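Local coordinates for conserved domain protein (PDB 4IAJ), which is of unknown function, a small alpha/beta protein of the DUF4649 family from Streptococcus pneumoniae that assembles with further copies of itself, at residues V3-E8 / T22-E27; I9-A14 / D42-Q47. One frame throughout, in Å; residues are numbered along the deposited sequence.

Contact 1 (V3-E8 / T22-E27)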
loop_
_atom_site.group_PDB
_atom_site.type_symbol
_atom_site.label_atom_id
_atom_site.label_comp_id
_atom_site.label_asym_id
_atom_site.label_seq_id
_atom_site.Cartn_x
_atom_site.Cartn_y
_atom_site.Cartn_z
ATOM N N VAL B 3 -8.757 -32.897 15.848
ATOM C CA VAL B 3 -9.248 -31.695 15.174
ATOM C C VAL B 3 -8.699 -31.628 13.756
ATOM O O VAL B 3 -7.507 -31.820 13.555
ATOM C CB VAL B 3 -8.821 -30.414 15.934
ATOM C CG1 VAL B 3 -9.395 -29.171 15.273
ATOM C CG2 VAL B 3 -9.246 -30.498 17.396
ATOM N N LEU B 4 -9.548 -31.330 12.774
ATOM C CA LEU B 4 -9.092 -31.294 11.383
ATOM C C LEU B 4 -8.036 -30.200 11.168
ATOM O O LEU B 4 -6.986 -30.451 10.571
ATOM C CB LEU B 4 -10.271 -31.098 10.423
ATOM C CG LEU B 4 -10.009 -31.414 8.944
ATOM C CD1 LEU B 4 -9.774 -32.907 8.729
ATOM C CD2 LEU B 4 -11.165 -30.915 8.083
ATOM N N ASN B 5 -8.309 -28.999 11.674
ATOM C CA ASN B 5 -7.403 -27.856 11.508
ATOM C C ASN B 5 -6.835 -27.327 12.815
ATOM O O ASN B 5 -7.576 -26.964 13.732
ATOM C CB ASN B 5 -8.135 -26.730 10.805
ATOM C CG ASN B 5 -8.580 -27.120 9.426
ATOM O OD1 ASN B 5 -7.783 -27.602 8.625
ATOM N ND2 ASN B 5 -9.858 -26.930 9.139
HETATM N N MSE B 6 -5.516 -27.236 12.879
HETATM C CA MSE B 6 -4.871 -26.692 14.064
HETATM C C MSE B 6 -5.260 -25.244 14.343
HETATM O O MSE B 6 -5.369 -24.875 15.507
HETATM C CB MSE B 6 -3.357 -26.780 13.934
HETATM C CG MSE B 6 -2.782 -27.274 15.252
HETATM SE SE MSE B 6 -0.854 -27.318 14.988
HETATM C CE MSE B 6 -0.823 -29.107 14.165
ATOM N N ILE B 7 -5.465 -24.434 13.299
ATOM C CA ILE B 7 -5.865 -23.027 13.461
ATOM C C ILE B 7 -7.120 -22.683 12.646
ATOM O O ILE B 7 -7.192 -22.965 11.456
ATOM C CB ILE B 7 -4.725 -22.056 13.107
ATOM C CG1 ILE B 7 -3.532 -22.327 14.012
ATOM C CG2 ILE B 7 -5.173 -20.612 13.284
ATOM C CD1 ILE B 7 -2.356 -21.409 13.790
ATOM N N GLU B 8 -8.115 -22.110 13.325
ATOM C CA GLU B 8 -9.301 -21.557 12.698
ATOM C C GLU B 8 -9.481 -20.154 13.231
ATOM O O GLU B 8 -9.348 -19.924 14.426
ATOM C CB GLU B 8 -10.536 -22.392 12.998
ATOM C CG GLU B 8 -10.435 -23.804 12.442
ATOM C CD GLU B 8 -11.787 -24.475 12.204
ATOM O OE1 GLU B 8 -12.844 -23.821 12.388
ATOM O OE2 GLU B 8 -11.782 -25.666 11.815
ATOM N N THR B 22 -9.017 -21.147 7.774
ATOM C CA THR B 22 -8.446 -22.263 8.508
ATOM C C THR B 22 -7.041 -22.572 8.001
ATOM O O THR B 22 -6.714 -22.334 6.830
ATOM C CB THR B 22 -9.306 -23.546 8.390
ATOM O OG1 THR B 22 -9.323 -24.001 7.037
ATOM C CG2 THR B 22 -10.732 -23.294 8.825
ATOM N N PHE B 23 -6.220 -23.103 8.898
ATOM C CA PHE B 23 -4.887 -23.543 8.552
ATOM C C PHE B 23 -4.727 -24.940 9.104
ATOM O O PHE B 23 -5.052 -25.196 10.265
ATOM C CB PHE B 23 -3.840 -22.541 9.070
ATOM C CG PHE B 23 -4.047 -21.148 8.531
ATOM C CD1 PHE B 23 -3.487 -20.765 7.319
ATOM C CD2 PHE B 23 -4.861 -20.245 9.206
ATOM C CE1 PHE B 23 -3.705 -19.502 6.815
ATOM C CE2 PHE B 23 -5.088 -18.976 8.700
ATOM C CZ PHE B 23 -4.509 -18.601 7.511
ATOM N N GLU B 24 -4.295 -25.855 8.236
ATOM C CA GLU B 24 -4.157 -27.256 8.603
ATOM C C GLU B 24 -3.048 -27.402 9.630
ATOM O O GLU B 24 -3.194 -28.137 10.601
ATOM C CB GLU B 24 -3.880 -28.136 7.382
ATOM C CG GLU B 24 -3.929 -29.637 7.696
ATOM C CD GLU B 24 -3.849 -30.523 6.454
ATOM O OE1 GLU B 24 -4.180 -30.052 5.339
ATOM O OE2 GLU B 24 -3.469 -31.704 6.598
ATOM N N SER B 25 -1.957 -26.669 9.435
ATOM C CA SER B 25 -0.865 -26.643 10.399
ATOM C C SER B 25 -0.465 -25.219 10.793
ATOM O O SER B 25 -0.814 -24.231 10.130
ATOM C CB SER B 25 0.353 -27.386 9.828
ATOM O OG SER B 25 0.972 -26.633 8.799
ATOM N N TYR B 26 0.291 -25.132 11.881
ATOM C CA TYR B 26 0.866 -23.878 12.335
ATOM C C TYR B 26 1.801 -23.300 11.274
ATOM O O TYR B 26 1.785 -22.089 11.033
ATOM C CB TYR B 26 1.631 -24.071 13.647
ATOM C CG TYR B 26 1.898 -22.785 14.387
ATOM C CD1 TYR B 26 3.015 -22.008 14.104
ATOM C CD2 TYR B 26 1.024 -22.342 15.367
ATOM C CE1 TYR B 26 3.253 -20.826 14.784
ATOM C CE2 TYR B 26 1.251 -21.166 16.054
ATOM C CZ TYR B 26 2.364 -20.411 15.762
ATOM O OH TYR B 26 2.577 -19.248 16.464
ATOM N N GLU B 27 2.615 -24.169 10.667
ATOM C CA GLU B 27 3.463 -23.796 9.540
ATOM C C GLU B 27 2.668 -23.219 8.366
ATOM O O GLU B 27 3.163 -22.322 7.694
ATOM C CB GLU B 27 4.281 -25.001 9.045
HETATM O O HOH W 1 -6.989 -25.445 6.302
#
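Ile7 and Phe23 form an antiparallel hydrogen-bonded pair at the open end of the beta hairpin made by strands 7-12 and 18-23, and Met6 also faces Phe23, which makes the site a classic beta bulge. Two bonds define the pair. Phe23 N donates a hydrogen bond to Ile7 O at 2.7 Å, tilted 18° from the Ile7 carbonyl plane, and in the return bond Ile7 N, 3.2 Å from Phe23 O, lies in the plane of the Phe23 carbonyl. The extra residue of the bulge sends Met6 N past Phe23 O to Glu24 O, a weak bond of 3.4 Å. Just ahead of the strand, Met6, a selenomethionine, bends at chi3 and packs its selenium, SE, 4.3 Å from Tyr26 CB.

Side chains of the paired residues divide by sheet face. On the face of Ile7 and Phe23, Ile7 splits its two branches between two rings. CG2, anti to the backbone N, reaches Phe23 CD2, while the CG1 branch, extended at chi2 -178°, carries CD1 to 3.8 Å from Tyr26 CD2. On the other face, Glu8 and Thr22 make the adjoining non-hydrogen-bonded pair, their side chains side by side and pointing the same way, with Glu8 CG against Thr22 CG2.

Farther out, Leu69 of helix 65-71 touches both Ile7 and Tyr26, and Phe29 meets the Phe23 ring edge-to-face, so the face of Ile7 and Phe23 turns toward the helices. Beyond Phe23 the chain leaves the sheet and enters helix 26-35, with Ser25 as N-cap: Ser25 OG accepts a hydrogen bond from the backbone N of Asp28.

Asn5 crosses Thr22 obliquely. Its amide nitrogen lies against Thr22 CB, and a water spans the two residues: it donates to Asn5 OD1 at 3.3 Å and hydrogen-bonds Thr22 OG1 at 2.8 Å.

Contact 2 (I9-A14 / D42-Q47). With EDO (1,2-ethanediol), chain P.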
loop_
_atom_site.group_PDB
_atom_site.type_symbol
_atom_site.label_atom_id
_atom_site.label_comp_id
_atom_site.label_asym_id
_atom_site.label_seq_id
_atom_site.Cartn_x
_atom_site.Cartn_y
_atom_site.Cartn_z
ATOM N N ILE B 9 -9.732 -19.208 12.338
ATOM C CA ILE B 9 -9.878 -17.816 12.730
ATOM C C ILE B 9 -11.163 -17.263 12.127
ATOM O O ILE B 9 -11.382 -17.375 10.926
ATOM C CB ILE B 9 -8.707 -16.949 12.254
ATOM C CG1 ILE B 9 -7.358 -17.511 12.734
ATOM C CG2 ILE B 9 -8.888 -15.520 12.735
ATOM C CD1 ILE B 9 -6.161 -16.871 12.046
ATOM N N THR B 10 -12.014 -16.670 12.959
ATOM C CA THR B 10 -13.219 -16.044 12.454
ATOM C C THR B 10 -13.133 -14.554 12.766
ATOM O O THR B 10 -12.790 -14.157 13.870
ATOM C CB THR B 10 -14.492 -16.665 13.040
ATOM O OG1 THR B 10 -14.596 -18.040 12.643
ATOM C CG2 THR B 10 -15.708 -15.939 12.529
ATOM N N TYR B 11 -13.399 -13.736 11.762
ATOM C CA TYR B 11 -13.313 -12.291 11.913
ATOM C C TYR B 11 -14.490 -11.641 11.223
ATOM O O TYR B 11 -15.229 -12.295 10.476
ATOM C CB TYR B 11 -11.977 -11.772 11.382
ATOM C CG TYR B 11 -11.723 -12.082 9.945
ATOM C CD1 TYR B 11 -12.261 -11.301 8.936
ATOM C CD2 TYR B 11 -10.940 -13.158 9.595
ATOM C CE1 TYR B 11 -12.020 -11.601 7.598
ATOM C CE2 TYR B 11 -10.691 -13.458 8.280
ATOM C CZ TYR B 11 -11.236 -12.695 7.286
ATOM O OH TYR B 11 -10.966 -13.040 5.987
ATOM N N ILE B 12 -14.686 -10.362 11.513
ATOM C CA ILE B 12 -15.808 -9.594 10.970
ATOM C C ILE B 12 -15.251 -8.597 9.999
ATOM O O ILE B 12 -14.418 -7.786 10.387
ATOM C CB ILE B 12 -16.573 -8.800 12.048
ATOM C CG1 ILE B 12 -16.847 -9.670 13.283
ATOM C CG2 ILE B 12 -17.865 -8.230 11.467
ATOM C CD1 ILE B 12 -17.705 -10.882 13.021
ATOM N N ASP B 13 -15.713 -8.637 8.751
ATOM C CA ASP B 13 -15.176 -7.745 7.726
ATOM C C ASP B 13 -15.972 -6.444 7.694
ATOM O O ASP B 13 -16.875 -6.239 8.526
ATOM C CB ASP B 13 -15.114 -8.453 6.347
ATOM C CG ASP B 13 -16.462 -8.724 5.735
ATOM O OD1 ASP B 13 -17.495 -8.127 6.133
ATOM O OD2 ASP B 13 -16.489 -9.581 4.820
ATOM N N ALA B 14 -15.653 -5.579 6.740
ATOM C CA ALA B 14 -16.237 -4.242 6.687
ATOM C C ALA B 14 -17.715 -4.245 6.260
ATOM O O ALA B 14 -18.415 -3.250 6.442
ATOM C CB ALA B 14 -15.412 -3.354 5.769
ATOM N N ASP B 42 -6.163 -7.915 7.899
ATOM C CA ASP B 42 -5.263 -7.520 9.002
ATOM C C ASP B 42 -5.838 -6.548 10.015
ATOM O O ASP B 42 -5.446 -6.591 11.168
ATOM C CB ASP B 42 -3.953 -6.910 8.475
ATOM C CG ASP B 42 -3.019 -7.957 7.890
ATOM O OD1 ASP B 42 -3.354 -9.165 7.936
ATOM O OD2 ASP B 42 -1.975 -7.560 7.361
ATOM N N TYR B 43 -6.720 -5.650 9.602
ATOM C CA TYR B 43 -7.282 -4.690 10.581
ATOM C C TYR B 43 -8.664 -5.118 11.075
ATOM O O TYR B 43 -9.386 -4.334 11.671
ATOM C CB TYR B 43 -7.356 -3.305 9.970
ATOM C CG TYR B 43 -6.028 -2.623 9.913
ATOM C CD1 TYR B 43 -5.178 -2.777 8.814
ATOM C CD2 TYR B 43 -5.616 -1.838 10.956
ATOM C CE1 TYR B 43 -3.949 -2.139 8.781
ATOM C CE2 TYR B 43 -4.411 -1.181 10.934
ATOM C CZ TYR B 43 -3.572 -1.339 9.858
ATOM O OH TYR B 43 -2.372 -0.673 9.878
ATOM N N TYR B 44 -9.058 -6.360 10.824
ATOM C CA TYR B 44 -10.397 -6.756 11.191
ATOM C C TYR B 44 -10.358 -7.362 12.582
ATOM O O TYR B 44 -9.424 -8.096 12.913
ATOM C CB TYR B 44 -10.957 -7.747 10.196
ATOM C CG TYR B 44 -11.413 -7.194 8.854
ATOM C CD1 TYR B 44 -11.985 -5.930 8.728
ATOM C CD2 TYR B 44 -11.374 -7.997 7.728
ATOM C CE1 TYR B 44 -12.441 -5.468 7.504
ATOM C CE2 TYR B 44 -11.845 -7.550 6.503
ATOM C CZ TYR B 44 -12.383 -6.295 6.398
ATOM O OH TYR B 44 -12.897 -5.862 5.208
ATOM N N PRO B 45 -11.385 -7.066 13.402
ATOM C CA PRO B 45 -11.454 -7.700 14.721
ATOM C C PRO B 45 -11.721 -9.198 14.641
ATOM O O PRO B 45 -12.505 -9.661 13.797
ATOM C CB PRO B 45 -12.636 -6.990 15.393
ATOM C CG PRO B 45 -13.506 -6.552 14.250
ATOM C CD PRO B 45 -12.575 -6.238 13.120
ATOM N N VAL B 46 -11.079 -9.946 15.535
ATOM C CA VAL B 46 -11.237 -11.400 15.571
ATOM C C VAL B 46 -12.359 -11.770 16.526
ATOM O O VAL B 46 -12.366 -11.379 17.689
ATOM C CB VAL B 46 -9.928 -12.115 15.943
ATOM C CG1 VAL B 46 -10.138 -13.612 16.121
ATOM C CG2 VAL B 46 -8.874 -11.865 14.864
ATOM N N GLN B 47 -13.318 -12.512 16.001
ATOM C CA GLN B 47 -14.440 -12.968 16.781
ATOM C C GLN B 47 -14.121 -14.277 17.470
ATOM O O GLN B 47 -14.559 -14.488 18.592
ATOM C CB GLN B 47 -15.650 -13.137 15.881
ATOM C CG GLN B 47 -16.956 -13.128 16.643
ATOM C CD GLN B 47 -18.023 -13.895 15.914
ATOM O OE1 GLN B 47 -17.842 -15.076 15.593
ATOM N NE2 GLN B 47 -19.140 -13.232 15.626
HETATM C C1 EDO P . -3.194 -4.369 12.049
HETATM O O1 EDO P . -3.261 -5.154 13.247
HETATM C C2 EDO P . -1.959 -4.676 11.201
HETATM O O2 EDO P . -1.280 -5.878 11.601
#
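Thr10 O accepts the shortest polar bond between 9-14 and 42-47, from Gln47 N at 2.7 Å. The N-H...O angle of 143° shows a bent bond, and Val46 CA adds a CA-H...O contact to the same oxygen. Ile12 N then binds Pro45 O at 3.2 Å, with the donor nearly in line with the carbonyl. These two bonds flank Tyr11 and Val46, an antiparallel non-hydrogen-bonded pair by which strand 7-12 meets the start of strand 46-51 inside the four-stranded sheet.

Past the strand end the contact passes to Tyr44. Its ring lies flat beneath the backbone of Asp13, whose CA stands 3.4 Å from the centroid and 12° off the ring normal, a CH-pi contact. Asp13 CB comes to 3.4 Å from Tyr44 CE2, and the ring's hydroxyl accepts a bond of 3.2 Å from Ala14 N. The ring is thus located both over its face and at its OH. Tyr11 runs nearly parallel to it, planes at 19°, but is slid so far aside that the rings barely overlap and touch chiefly where Tyr11 CD1 lies 3.6 Å from Tyr44 CD2.

Tyr43 of a second subunit packs on Ala14 and Tyr44, placing this corner at a subunit boundary. Backbone bonds thus fix the strand register. Where they end, Tyr44 uses both its ring face, against Asp13 CA, and its hydroxyl, accepting from Ala14 N, while the Asp13 carboxylate is held separately, by a salt bridge to Arg19 and hydrogen bonds from Ser15 and Asn17.

How the contacts relate
Contacts 1 and 2 lie on opposite sides of the chain's centre, about 17 Å apart between centres, yet share strand 7-12. Contact 1 pairs the beginning of that strand with strand 18-23; contact 2 pairs its later part with the start of strand 46-51. Strand 7-12 is therefore an inner strand of the antiparallel sheet, ordered 18-23, 7-12, 46-51, 54-56. Along the chain the segments alternate, 3-8, 9-14, 22-27, 42-47, which ties the hairpin to a strand that arrives after helix 26-35. The two contacts meet in a single packing contact, Phe23 CE2 to Ile9 CD1 at 4.1 Å.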